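Local coordinates for glycosyl hydrolase, BNR repeat (Ralstonia eutropha, PDB 3B7F), which is a putative glycosyl hydrolase with BNR repeats, a seven-bladed beta-propeller that may cleave glycosidic bonds, at residues A[118-124]-A[178-184]. Sequence-based numbering, arbitrary orientation.
Sequences FWLTPGH and KMHSILV. With EDO (1,2-ethanediol), chain K.
The indole of Trp119 lies flat on the backbone of 178-184, with Ser181 N over the centre of one face, 3.4 Å from Trp119 CD2, and Ile182 N toward the rim. Trp119 CG is anti to its backbone N (chi1 -170°), which carries the ring out over Ser181. His180 CB packs against the indole too, 3.6 Å from Trp119 CE3, and also meets the edge of the Phe118 ring. Over one face of that phenyl sits the aliphatic part of Lys178: its CD is 3.5 Å from the ring centroid, almost on the normal, a CH-pi contact made with the lysine chain bent at its third torsion. At the far end Val184 spreads its methyls, CG2 touching Thr121 CG2 and CG1 touching His124 CB.

A single direct hydrogen bond joins the segments, from Thr121 OG1 to Ile182 O at 2.6 Å, arriving 29° out of the carbonyl plane. Trp119 NE1 donates weakly to the same OG1, and a water bridges NE1 and Ile182 O, 2.8 Å from that carbonyl oxygen. Val184 N instead donates to O2 of an ethanediol, probably from the crystallisation liquor, over 2.8 Å.

Strands 116-122 and 178-184 each begin a four-stranded antiparallel sheet, and here these first strands of successive propeller blades run roughly parallel, their axes 29° apart. At this contact the two strands meet chiefly through aromatic faces laid on backbone and aliphatic carbon, while Ile182 O takes two bonds, one from a hydroxyl and one from a water, so this backbone carbonyl is satisfied where the strands meet.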
# COMPACT_ATOMS: atom_id res chain seq x y z
N PHE A 118 10.35 2.18 -1.55
CA PHE A 118 9.23 1.27 -1.77
C PHE A 118 7.85 1.94 -1.68
O PHE A 118 6.97 1.62 -2.47
CB PHE A 118 9.30 0.14 -0.75
CG PHE A 118 8.24 -0.88 -0.92
CD1 PHE A 118 8.33 -1.80 -1.93
CD2 PHE A 118 7.15 -0.93 -0.07
CE1 PHE A 118 7.34 -2.75 -2.12
CE2 PHE A 118 6.15 -1.88 -0.26
CZ PHE A 118 6.24 -2.78 -1.28
N TRP A 119 7.68 2.85 -0.73
CA TRP A 119 6.39 3.45 -0.42
C TRP A 119 6.48 4.94 -0.22
O TRP A 119 7.39 5.38 0.44
CB TRP A 119 5.93 2.85 0.90
CG TRP A 119 4.53 3.15 1.27
CD1 TRP A 119 4.02 4.31 1.78
CD2 TRP A 119 3.46 2.22 1.23
NE1 TRP A 119 2.68 4.16 2.02
CE2 TRP A 119 2.31 2.88 1.71
CE3 TRP A 119 3.36 0.89 0.83
CZ2 TRP A 119 1.08 2.26 1.79
CZ3 TRP A 119 2.14 0.27 0.94
CH2 TRP A 119 1.01 0.96 1.41
N LEU A 120 5.48 5.68 -0.69
CA LEU A 120 5.40 7.14 -0.59
C LEU A 120 4.05 7.50 0.04
O LEU A 120 3.01 7.00 -0.40
CB LEU A 120 5.51 7.78 -1.98
CG LEU A 120 6.84 7.73 -2.73
CD1 LEU A 120 6.60 8.10 -4.19
CD2 LEU A 120 7.89 8.62 -2.07
N THR A 121 4.08 8.38 1.03
CA THR A 121 2.87 8.85 1.74
C THR A 121 2.87 10.37 1.79
O THR A 121 3.85 10.94 2.25
CB THR A 121 2.82 8.32 3.18
OG1 THR A 121 2.70 6.91 3.13
CG2 THR A 121 1.64 8.85 3.92
N PRO A 122 1.78 11.02 1.34
CA PRO A 122 1.75 12.45 1.47
C PRO A 122 1.35 12.80 2.91
O PRO A 122 0.56 12.10 3.56
CB PRO A 122 0.68 12.88 0.45
CG PRO A 122 -0.11 11.68 0.16
CD PRO A 122 0.52 10.51 0.77
N GLY A 123 1.93 13.88 3.42
CA GLY A 123 1.66 14.33 4.76
C GLY A 123 0.29 14.92 5.01
O GLY A 123 -0.59 14.89 4.15
N HIS A 124 0.17 15.47 6.20
CA HIS A 124 -1.04 16.09 6.72
C HIS A 124 -1.41 17.35 5.93
O HIS A 124 -0.54 18.00 5.35
CB HIS A 124 -0.79 16.43 8.21
CG HIS A 124 -2.04 16.75 8.97
ND1 HIS A 124 -2.46 18.04 9.20
CD2 HIS A 124 -2.95 15.94 9.56
CE1 HIS A 124 -3.60 18.01 9.87
NE2 HIS A 124 -3.91 16.75 10.12
N LYS A 178 11.34 -4.52 3.79
CA LYS A 178 10.92 -3.17 3.43
C LYS A 178 10.01 -2.52 4.44
O LYS A 178 9.36 -3.19 5.24
CB LYS A 178 10.18 -3.22 2.09
CG LYS A 178 8.87 -4.01 2.18
CD LYS A 178 8.37 -4.49 0.86
CE LYS A 178 9.13 -5.64 0.29
NZ LYS A 178 8.24 -6.41 -0.62
N MSE A 179 9.96 -1.20 4.33
CA MSE A 179 9.15 -0.33 5.14
C MSE A 179 7.95 0.02 4.26
O MSE A 179 8.12 0.40 3.09
CB MSE A 179 9.97 0.91 5.47
CG MSE A 179 9.26 2.15 5.99
SE MSE A 179 9.09 2.36 7.85
CE MSE A 179 10.93 2.32 8.44
N HIS A 180 6.75 -0.08 4.80
CA HIS A 180 5.56 0.20 4.03
C HIS A 180 4.50 0.76 4.94
O HIS A 180 4.78 1.05 6.10
CB HIS A 180 5.12 -1.09 3.31
CG HIS A 180 4.83 -2.23 4.22
ND1 HIS A 180 3.67 -2.33 4.95
CD2 HIS A 180 5.53 -3.36 4.48
CE1 HIS A 180 3.68 -3.44 5.66
NE2 HIS A 180 4.80 -4.10 5.38
N SER A 181 3.29 0.94 4.41
CA SER A 181 2.13 1.36 5.16
C SER A 181 2.38 2.53 6.12
O SER A 181 2.05 2.45 7.30
CB SER A 181 1.58 0.14 5.91
OG SER A 181 1.32 -0.91 5.02
N ILE A 182 2.98 3.59 5.59
CA ILE A 182 3.26 4.80 6.33
C ILE A 182 1.95 5.60 6.31
O ILE A 182 1.43 6.01 5.25
CB ILE A 182 4.45 5.60 5.77
CG1 ILE A 182 5.73 4.76 5.81
CG2 ILE A 182 4.68 6.89 6.59
CD1 ILE A 182 6.88 5.34 4.97
N LEU A 183 1.42 5.81 7.50
CA LEU A 183 0.14 6.43 7.72
C LEU A 183 0.30 7.67 8.58
O LEU A 183 0.88 7.58 9.65
CB LEU A 183 -0.74 5.41 8.44
CG LEU A 183 -1.43 4.22 7.75
CD1 LEU A 183 -0.75 3.71 6.50
CD2 LEU A 183 -1.71 3.10 8.80
N VAL A 184 -0.21 8.82 8.12
CA VAL A 184 -0.22 10.08 8.86
C VAL A 184 -1.66 10.34 9.29
O VAL A 184 -2.54 10.47 8.45
CB VAL A 184 0.27 11.25 7.98
CG1 VAL A 184 0.22 12.62 8.78
CG2 VAL A 184 1.67 10.93 7.42
C1 EDO K . -3.31 7.50 4.53
O1 EDO K . -3.61 6.66 5.67
C2 EDO K . -1.88 8.06 4.59
O2 EDO K . -1.66 8.88 5.75
O HOH W 1 -0.22 5.25 3.13